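Local coordinates for CRISPR pre-crRNA endoribonuclease Cas5d (Mannheimia succiniciproducens, PDB 3KG4), which processes CRISPR precursor transcripts into crRNA as a metal-independent endoribonuclease of antiviral defence, at residues G13-F18 / A108-D113; N5-H10 / I118-V123; K57-K62 / D172-S177. One frame throughout, in Å; residues are numbered along the deposited sequence.

Contact 1 (G13-F18 / A108-D113)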
loop_
_atom_site.group_PDB
_atom_site.type_symbol
_atom_site.label_atom_id
_atom_site.label_comp_id
_atom_site.label_asym_id
_atom_site.label_seq_id
_atom_site.Cartn_x
_atom_site.Cartn_y
_atom_site.Cartn_z
ATOM N N GLY A 13 -6.808 9.499 -0.438
ATOM C CA GLY A 13 -7.806 9.653 0.627
ATOM C C GLY A 13 -7.575 10.927 1.387
ATOM O O GLY A 13 -6.465 11.421 1.446
ATOM N N ASP A 14 -8.632 11.476 1.978
ATOM C CA ASP A 14 -8.496 12.699 2.757
ATOM C C ASP A 14 -7.774 12.420 4.068
ATOM O O ASP A 14 -7.134 13.303 4.596
ATOM C CB ASP A 14 -9.870 13.307 3.066
ATOM C CG ASP A 14 -10.553 13.922 1.824
ATOM O OD1 ASP A 14 -9.913 14.031 0.754
ATOM O OD2 ASP A 14 -11.749 14.277 1.948
ATOM N N TYR A 15 -7.943 11.212 4.594
ATOM C CA TYR A 15 -7.301 10.730 5.834
ATOM C C TYR A 15 -6.754 9.302 5.744
ATOM O O TYR A 15 -7.255 8.455 4.963
ATOM C CB TYR A 15 -8.296 10.778 6.988
ATOM C CG TYR A 15 -8.830 12.140 7.274
ATOM C CD1 TYR A 15 -8.049 13.090 7.940
ATOM C CD2 TYR A 15 -10.113 12.513 6.849
ATOM C CE1 TYR A 15 -8.540 14.351 8.209
ATOM C CE2 TYR A 15 -10.609 13.775 7.110
ATOM C CZ TYR A 15 -9.826 14.683 7.794
ATOM O OH TYR A 15 -10.317 15.930 8.059
ATOM N N ALA A 16 -5.723 9.018 6.545
ATOM C CA ALA A 16 -5.160 7.666 6.649
ATOM C C ALA A 16 -4.590 7.459 8.039
ATOM O O ALA A 16 -4.098 8.381 8.652
ATOM C CB ALA A 16 -4.042 7.425 5.609
ATOM N N CYS A 17 -4.615 6.235 8.502
ATOM C CA CYS A 17 -4.004 5.910 9.759
ATOM C C CYS A 17 -3.399 4.515 9.703
ATOM O O CYS A 17 -4.101 3.504 9.802
ATOM C CB CYS A 17 -5.004 6.026 10.931
ATOM S SG CYS A 17 -4.111 5.894 12.487
ATOM N N PHE A 18 -2.081 4.480 9.490
ATOM C CA PHE A 18 -1.324 3.257 9.492
ATOM C C PHE A 18 -0.651 3.151 10.845
ATOM O O PHE A 18 0.445 3.686 11.092
ATOM C CB PHE A 18 -0.311 3.269 8.354
ATOM C CG PHE A 18 -0.912 3.635 7.059
ATOM C CD1 PHE A 18 -1.769 2.749 6.397
ATOM C CD2 PHE A 18 -0.708 4.895 6.517
ATOM C CE1 PHE A 18 -2.370 3.132 5.157
ATOM C CE2 PHE A 18 -1.289 5.261 5.314
ATOM C CZ PHE A 18 -2.116 4.387 4.635
ATOM N N ALA A 108 -6.964 10.213 17.788
ATOM C CA ALA A 108 -5.859 9.589 17.060
ATOM C C ALA A 108 -5.183 10.645 16.220
ATOM O O ALA A 108 -5.828 11.606 15.777
ATOM C CB ALA A 108 -6.374 8.487 16.145
ATOM N N THR A 109 -3.886 10.459 15.991
ATOM C CA THR A 109 -3.142 11.353 15.112
ATOM C C THR A 109 -2.975 10.651 13.761
ATOM O O THR A 109 -2.310 9.650 13.659
ATOM C CB THR A 109 -1.823 11.789 15.736
ATOM O OG1 THR A 109 -2.130 12.470 16.969
ATOM C CG2 THR A 109 -1.097 12.758 14.798
ATOM N N VAL A 110 -3.597 11.220 12.737
ATOM C CA VAL A 110 -3.731 10.575 11.448
ATOM C C VAL A 110 -3.119 11.440 10.352
ATOM O O VAL A 110 -2.908 12.661 10.531
ATOM C CB VAL A 110 -5.213 10.311 11.144
ATOM C CG1 VAL A 110 -5.867 9.522 12.327
ATOM C CG2 VAL A 110 -5.953 11.608 10.851
ATOM N N LEU A 111 -2.774 10.792 9.251
ATOM C CA LEU A 111 -2.326 11.510 8.073
ATOM C C LEU A 111 -3.489 12.198 7.452
ATOM O O LEU A 111 -4.628 11.692 7.476
ATOM C CB LEU A 111 -1.684 10.549 7.073
ATOM C CG LEU A 111 -0.335 9.968 7.500
ATOM C CD1 LEU A 111 -0.016 8.726 6.650
ATOM C CD2 LEU A 111 0.830 11.014 7.417
ATOM N N LYS A 112 -3.213 13.343 6.857
ATOM C CA LYS A 112 -4.202 14.073 6.107
ATOM C C LYS A 112 -3.776 14.208 4.642
ATOM O O LYS A 112 -2.618 14.512 4.360
ATOM C CB LYS A 112 -4.385 15.453 6.747
ATOM C CG LYS A 112 -5.385 16.324 6.094
ATOM C CD LYS A 112 -5.480 17.669 6.822
ATOM C CE LYS A 112 -6.703 18.436 6.352
ATOM N NZ LYS A 112 -7.923 17.865 6.999
ATOM N N ASP A 113 -4.735 14.004 3.737
ATOM C CA ASP A 113 -4.590 14.275 2.295
ATOM C C ASP A 113 -3.435 13.498 1.668
ATOM O O ASP A 113 -2.406 14.058 1.286
ATOM C CB ASP A 113 -4.439 15.765 2.013
ATOM C CG ASP A 113 -5.695 16.561 2.356
ATOM O OD1 ASP A 113 -6.844 16.081 2.113
ATOM O OD2 ASP A 113 -5.513 17.698 2.845
#
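Backbone hydrogen bonds pair Asp-14 to Ala-16 with Leu-111 to Asp-113 in antiparallel fashion. Ala-16 and Leu-111 form a hydrogen-bonded pair: Ala-16 N gives to Leu-111 O at 3.0 Å, and Leu-111 N returns a 2.8 Å bond to Ala-16 O. Two residues further along, Asp-113 N reaches Asp-14 O at 2.6 Å, short and nearly straight (171° at the hydrogen), although the donor stands well above the carbonyl plane. The chain turns a corner at both residues of this last pair: strand 7-13 leads into 15-16 and strand 107-112 into 114-124, so both chains change here between the large sheet and a smaller one, where 15-16 lies beside 107-112.

Among the apolar contacts, Leu-111, beside Ala-16, extends CD1 to the ring edge of Phe-18, 3.9 Å from CD2, while on the side of Tyr-15, Val-110 CG2 meets Tyr-15 CD1.

The charged ends of Lys-112 and Asp-113 find their salt-bridge partners outside the two segments. Lys-112 runs alongside Tyr-15 and bends at its last torsion (chi4 77°), bringing NZ to 3.3 Å from Tyr-15 OH at a poor hydrogen-bonding angle; its salt bridge is to Glu-67. Asp-14 OD1 and Asp-113 OD1 approach to 3.9 Å, a repulsion that the salt bridge from Asp-113 to Arg-65 would offset.

Contact 2 (N5-H10 / I118-V123)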
loop_
_atom_site.group_PDB
_atom_site.type_symbol
_atom_site.label_atom_id
_atom_site.label_comp_id
_atom_site.label_asym_id
_atom_site.label_seq_id
_atom_site.Cartn_x
_atom_site.Cartn_y
_atom_site.Cartn_z
ATOM N N ASN A 5 3.838 -9.506 -15.156
ATOM C CA ASN A 5 3.528 -9.664 -13.735
ATOM C C ASN A 5 3.903 -8.398 -12.935
ATOM O O ASN A 5 4.882 -8.380 -12.207
ATOM C CB ASN A 5 4.260 -10.885 -13.180
ATOM C CG ASN A 5 3.890 -11.195 -11.728
ATOM O OD1 ASN A 5 2.896 -10.672 -11.180
ATOM N ND2 ASN A 5 4.700 -12.019 -11.096
ATOM N N ARG A 6 3.132 -7.342 -13.110
ATOM C CA ARG A 6 3.341 -6.111 -12.385
ATOM C C ARG A 6 2.083 -5.276 -12.454
ATOM O O ARG A 6 1.517 -5.084 -13.532
ATOM C CB ARG A 6 4.490 -5.309 -12.992
ATOM C CG ARG A 6 4.839 -4.050 -12.183
ATOM C CD ARG A 6 5.995 -3.270 -12.780
ATOM N NE ARG A 6 5.557 -2.353 -13.839
ATOM C CZ ARG A 6 6.376 -1.563 -14.535
ATOM N NH1 ARG A 6 7.683 -1.562 -14.311
ATOM N NH2 ARG A 6 5.890 -0.772 -15.469
ATOM N N ILE A 7 1.648 -4.757 -11.310
ATOM C CA ILE A 7 0.574 -3.782 -11.294
ATOM C C ILE A 7 1.019 -2.491 -10.625
ATOM O O ILE A 7 1.916 -2.501 -9.779
ATOM C CB ILE A 7 -0.693 -4.332 -10.585
ATOM C CG1 ILE A 7 -0.480 -4.523 -9.100
ATOM C CG2 ILE A 7 -1.125 -5.661 -11.215
ATOM C CD1 ILE A 7 -0.495 -3.225 -8.256
ATOM N N ARG A 8 0.374 -1.406 -11.029
ATOM C CA ARG A 8 0.455 -0.114 -10.381
ATOM C C ARG A 8 -0.956 0.389 -10.097
ATOM O O ARG A 8 -1.831 0.451 -11.003
ATOM C CB ARG A 8 1.183 0.900 -11.262
ATOM C CG ARG A 8 2.656 0.627 -11.407
ATOM C CD ARG A 8 3.253 1.515 -12.456
ATOM N NE ARG A 8 4.702 1.486 -12.409
ATOM C CZ ARG A 8 5.485 2.120 -13.276
ATOM N NH1 ARG A 8 4.959 2.824 -14.284
ATOM N NH2 ARG A 8 6.798 2.052 -13.129
ATOM N N LEU A 9 -1.174 0.743 -8.839
ATOM C CA LEU A 9 -2.461 1.231 -8.355
ATOM C C LEU A 9 -2.248 2.591 -7.695
ATOM O O LEU A 9 -1.453 2.746 -6.754
ATOM C CB LEU A 9 -3.112 0.223 -7.374
ATOM C CG LEU A 9 -4.561 0.523 -6.939
ATOM C CD1 LEU A 9 -5.578 0.228 -8.081
ATOM C CD2 LEU A 9 -4.921 -0.248 -5.651
ATOM N N HIS A 10 -2.953 3.580 -8.210
ATOM C CA HIS A 10 -3.024 4.905 -7.632
ATOM C C HIS A 10 -4.076 4.887 -6.532
ATOM O O HIS A 10 -5.214 4.414 -6.743
ATOM C CB HIS A 10 -3.395 5.911 -8.735
ATOM C CG HIS A 10 -3.407 7.345 -8.287
ATOM N ND1 HIS A 10 -4.189 8.301 -8.889
ATOM C CD2 HIS A 10 -2.764 7.972 -7.270
ATOM C CE1 HIS A 10 -3.994 9.469 -8.297
ATOM N NE2 HIS A 10 -3.119 9.300 -7.318
ATOM N N ILE A 118 1.132 2.268 -5.536
ATOM C CA ILE A 118 1.596 0.962 -5.090
ATOM C C ILE A 118 1.995 0.153 -6.298
ATOM O O ILE A 118 1.174 -0.048 -7.227
ATOM C CB ILE A 118 0.471 0.206 -4.392
ATOM C CG1 ILE A 118 -0.085 1.033 -3.231
ATOM C CG2 ILE A 118 0.945 -1.192 -3.988
ATOM C CD1 ILE A 118 0.989 1.581 -2.280
ATOM N N GLU A 119 3.250 -0.285 -6.305
ATOM C CA GLU A 119 3.763 -1.110 -7.368
ATOM C C GLU A 119 4.028 -2.483 -6.783
ATOM O O GLU A 119 4.721 -2.583 -5.783
ATOM C CB GLU A 119 5.045 -0.501 -7.925
ATOM C CG GLU A 119 5.546 -1.176 -9.149
ATOM C CD GLU A 119 6.692 -0.344 -9.806
ATOM O OE1 GLU A 119 6.463 0.812 -10.199
ATOM O OE2 GLU A 119 7.806 -0.884 -9.923
ATOM N N ALA A 120 3.491 -3.520 -7.417
ATOM C CA ALA A 120 3.438 -4.862 -6.863
ATOM C C ALA A 120 3.445 -5.918 -7.957
ATOM O O ALA A 120 3.127 -5.620 -9.137
ATOM C CB ALA A 120 2.114 -5.036 -5.980
ATOM N N HIS A 121 3.758 -7.142 -7.565
ATOM C CA HIS A 121 3.570 -8.286 -8.437
ATOM C C HIS A 121 2.949 -9.444 -7.644
ATOM O O HIS A 121 2.854 -9.401 -6.392
ATOM C CB HIS A 121 4.915 -8.690 -9.076
ATOM C CG HIS A 121 5.918 -9.217 -8.108
ATOM N ND1 HIS A 121 6.758 -8.407 -7.368
ATOM C CD2 HIS A 121 6.220 -10.482 -7.761
ATOM C CE1 HIS A 121 7.524 -9.164 -6.600
ATOM N NE2 HIS A 121 7.199 -10.426 -6.809
ATOM N N ALA A 122 2.516 -10.475 -8.364
ATOM C CA ALA A 122 1.932 -11.673 -7.749
ATOM C C ALA A 122 2.947 -12.821 -7.694
ATOM O O ALA A 122 3.777 -12.958 -8.587
ATOM C CB ALA A 122 0.652 -12.105 -8.540
ATOM N N VAL A 123 2.901 -13.613 -6.620
ATOM C CA VAL A 123 3.662 -14.855 -6.513
ATOM C C VAL A 123 2.632 -15.958 -6.291
ATOM O O VAL A 123 1.576 -15.702 -5.700
ATOM C CB VAL A 123 4.694 -14.832 -5.354
ATOM C CG1 VAL A 123 4.013 -14.678 -3.989
ATOM C CG2 VAL A 123 5.555 -16.109 -5.358
HETATM O O HOH W 1 9.047 0.533 -11.686
#
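Ile-7 and Leu-9 form antiparallel hydrogen-bonded pairs with Ala-120 and Ile-118, each linked by two N-H...O bonds, while Arg-8 and Glu-119 make the non-hydrogen-bonded pair between them; the axes of strands 7-10 and 118-123 run 4.8 Å apart at 152°.

Beyond the strand pairing, Asn-5 prolongs the register with its side chain. Its CG stands anti to the backbone N (chi1 -175°), and the amide then copies a peptide edge against Ala-122: OD1 accepts from Ala-122 N at 2.8 Å, and ND2 donates to Ala-122 O at 2.8 Å, with that oxygen close to the amide plane. His-121 turns its ring plane almost perpendicular to this amide, and its ND1 is hydrogen-bonded to Asp-56.

The two faces differ sharply. Ile-7, Leu-9, Ile-118 and Ala-120 look toward helices 35-45 and 135-146, and Ile-7 CD1 rests 3.9 Å from Ala-120 CB. On the other face Arg-8 and Glu-119 run alongside each other in the same direction. Arg-8 grips a single oxygen side-on: NE at 2.9 Å and NH2 at 3.2 Å both approach Glu-119 OE1 from one side of the carboxylate plane, while the oxygen sits near the guanidinium plane. A water accepts from Arg-8 NH2 and donates to Glu-119 OE2 at 2.6 Å, closing a ring. Arg-6 places NH2 over the centre of the Arg-8 guanidinium.

With Tyr-59 OH also hydrogen-bonded to OE1, three protein partners converge on this buried residue's oxygen. The carboxylate is therefore held in position, and its negative charge would ease the closeness of the two arginines.

Contact 3 (K57-K62 / D172-S177)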
loop_
_atom_site.group_PDB
_atom_site.type_symbol
_atom_site.label_atom_id
_atom_site.label_comp_id
_atom_site.label_asym_id
_atom_site.label_seq_id
_atom_site.Cartn_x
_atom_site.Cartn_y
_atom_site.Cartn_z
ATOM N N LYS A 57 7.312 -1.314 -4.683
ATOM C CA LYS A 57 7.611 0.103 -4.490
ATOM C C LYS A 57 6.380 0.820 -3.952
ATOM O O LYS A 57 5.264 0.494 -4.310
ATOM C CB LYS A 57 8.059 0.751 -5.813
ATOM C CG LYS A 57 9.378 0.197 -6.403
ATOM C CD LYS A 57 9.696 0.881 -7.714
ATOM C CE LYS A 57 11.103 0.521 -8.285
ATOM N NZ LYS A 57 11.157 1.236 -9.619
ATOM N N ILE A 58 6.592 1.830 -3.131
ATOM C CA ILE A 58 5.538 2.739 -2.734
ATOM C C ILE A 58 5.986 4.140 -3.111
ATOM O O ILE A 58 6.969 4.639 -2.564
ATOM C CB ILE A 58 5.287 2.680 -1.172
ATOM C CG1 ILE A 58 4.808 1.274 -0.762
ATOM C CG2 ILE A 58 4.345 3.773 -0.766
ATOM C CD1 ILE A 58 5.010 0.955 0.752
ATOM N N TYR A 59 5.262 4.768 -4.027
ATOM C CA TYR A 59 5.478 6.157 -4.390
ATOM C C TYR A 59 4.635 7.055 -3.519
ATOM O O TYR A 59 3.416 6.901 -3.470
ATOM C CB TYR A 59 5.071 6.405 -5.831
ATOM C CG TYR A 59 5.816 5.614 -6.856
ATOM C CD1 TYR A 59 6.855 6.181 -7.599
ATOM C CD2 TYR A 59 5.496 4.282 -7.092
ATOM C CE1 TYR A 59 7.514 5.420 -8.593
ATOM C CE2 TYR A 59 6.157 3.530 -8.032
ATOM C CZ TYR A 59 7.141 4.102 -8.804
ATOM O OH TYR A 59 7.744 3.294 -9.756
ATOM N N VAL A 60 5.272 8.016 -2.865
ATOM C CA VAL A 60 4.604 8.936 -1.964
ATOM C C VAL A 60 4.457 10.268 -2.655
ATOM O O VAL A 60 5.461 10.936 -2.927
ATOM C CB VAL A 60 5.402 9.172 -0.669
ATOM C CG1 VAL A 60 4.658 10.139 0.218
ATOM C CG2 VAL A 60 5.623 7.880 0.036
ATOM N N LEU A 61 3.206 10.673 -2.883
ATOM C CA LEU A 61 2.875 11.776 -3.804
ATOM C C LEU A 61 2.611 13.108 -3.123
ATOM O O LEU A 61 2.771 14.162 -3.738
ATOM C CB LEU A 61 1.642 11.398 -4.643
ATOM C CG LEU A 61 1.773 10.109 -5.440
ATOM C CD1 LEU A 61 0.504 9.851 -6.248
ATOM C CD2 LEU A 61 3.003 10.207 -6.340
ATOM N N LYS A 62 2.197 13.084 -1.859
ATOM C CA LYS A 62 1.760 14.284 -1.212
ATOM C C LYS A 62 2.522 14.521 0.097
ATOM O O LYS A 62 2.972 13.580 0.722
ATOM C CB LYS A 62 0.259 14.218 -0.970
ATOM C CG LYS A 62 -0.568 14.450 -2.233
ATOM C CD LYS A 62 -2.036 14.495 -1.904
ATOM C CE LYS A 62 -2.807 15.455 -2.791
ATOM N NZ LYS A 62 -4.291 15.286 -2.617
ATOM N N ASP A 172 -0.633 4.467 -19.162
ATOM C CA ASP A 172 -0.906 5.686 -18.339
ATOM C C ASP A 172 0.373 6.133 -17.610
ATOM O O ASP A 172 1.224 5.293 -17.278
ATOM C CB ASP A 172 -1.969 5.454 -17.223
ATOM C CG ASP A 172 -3.289 4.844 -17.711
ATOM O OD1 ASP A 172 -3.775 5.137 -18.840
ATOM O OD2 ASP A 172 -3.875 4.050 -16.918
ATOM N N PRO A 173 0.507 7.445 -17.307
ATOM C CA PRO A 173 1.687 7.980 -16.589
ATOM C C PRO A 173 1.569 7.927 -15.062
ATOM O O PRO A 173 0.468 7.822 -14.554
ATOM C CB PRO A 173 1.738 9.435 -17.054
ATOM C CG PRO A 173 0.313 9.787 -17.301
ATOM C CD PRO A 173 -0.415 8.520 -17.711
ATOM N N LEU A 174 2.691 7.964 -14.342
ATOM C CA LEU A 174 2.636 8.041 -12.878
ATOM C C LEU A 174 2.203 9.458 -12.544
ATOM O O LEU A 174 2.663 10.409 -13.190
ATOM C CB LEU A 174 3.996 7.736 -12.216
ATOM C CG LEU A 174 4.555 6.297 -12.241
ATOM C CD1 LEU A 174 6.098 6.319 -12.122
ATOM C CD2 LEU A 174 3.958 5.418 -11.141
ATOM N N PRO A 175 1.313 9.622 -11.540
ATOM C CA PRO A 175 1.087 10.988 -11.039
ATOM C C PRO A 175 2.396 11.646 -10.653
ATOM O O PRO A 175 3.325 10.963 -10.231
ATOM C CB PRO A 175 0.236 10.771 -9.786
ATOM C CG PRO A 175 -0.323 9.376 -9.904
ATOM C CD PRO A 175 0.629 8.597 -10.735
ATOM N N LEU A 176 2.476 12.963 -10.783
ATOM C CA LEU A 176 3.678 13.692 -10.367
ATOM C C LEU A 176 3.646 13.775 -8.840
ATOM O O LEU A 176 2.568 13.771 -8.253
ATOM C CB LEU A 176 3.742 15.088 -11.012
ATOM C CG LEU A 176 2.436 15.887 -11.109
ATOM C CD1 LEU A 176 2.729 17.373 -11.413
ATOM C CD2 LEU A 176 1.458 15.314 -12.169
ATOM N N SER A 177 4.815 13.762 -8.212
ATOM C CA SER A 177 4.916 13.967 -6.774
ATOM C C SER A 177 4.587 15.435 -6.553
ATOM O O SER A 177 4.940 16.281 -7.387
ATOM C CB SER A 177 6.333 13.675 -6.239
ATOM O OG SER A 177 6.380 12.573 -5.302
#
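Leu-174 sets its isobutyl group over the ring of Tyr-59, the two side chains crossing at about a right angle. CD2 lies 4.2 Å from the ring centroid and only 11° from its normal, a CH-pi contact over the centre of one face, while CD1 leans toward the hydroxyl-bearing part and comes 3.9 Å from CE1. With CG of Leu-174 anti to its carbonyl carbon (chi1 -70°), the branch point stands on the side of the backbone N, and both methyls reach the ring from there. The phenol oxygen is hydrogen-bonded to Glu-119, which would limit the ring's freedom to shift beneath the leucine.

Leu-61 buries the most surface in the contact. Its CD1 branch touches Pro-175 at CB, 3.7 Å away, with Pro-175 CG scarcely farther, whereas CD2 turns to the backbone oxygens of Pro-175 and Leu-176. One leucine thus packs against both the pyrrolidine ring and the chain that follows it. At the far end, Ser-177 has an unusual chi1 of -117°, away from any staggered position, with OG 3.0 Å from Val-60 O.

Leu-174 and Pro-175 also reach Val-117, Arg-8 and His-10, so the 172-177 loop spans three adjacent strands. It covers part of the sheet face turned away from helices 35-45 and 135-146, in a four-strand core of order 4-1-3-2 characteristic of the ferredoxin-like fold of RAMP-family proteins.

How the contacts relate
Along the chain the six segments run 5-10, 13-18, 57-62, 108-113, 118-123 and 172-177. Contact 2 joins strands 7-13 and 114-124 in the large antiparallel sheet; contact 1 pairs the strands next to them in the chain, 15-16 (after 7-13) and 107-112 (before 114-124), in the smaller sheet, about 23 Å away between centres and across the chain's centre. The same two stretches of chain thus contribute a pair of strands to each sheet. Contact 3, about 13 Å from contact 2, brings in strand 51-60, the neighbour of 114-124, and a late loop. About 18 Å separates contacts 1 and 3, which touch where Lys-62 packs on Asp-113. Residues far apart in sequence are thus brought together within the Cas5 fold.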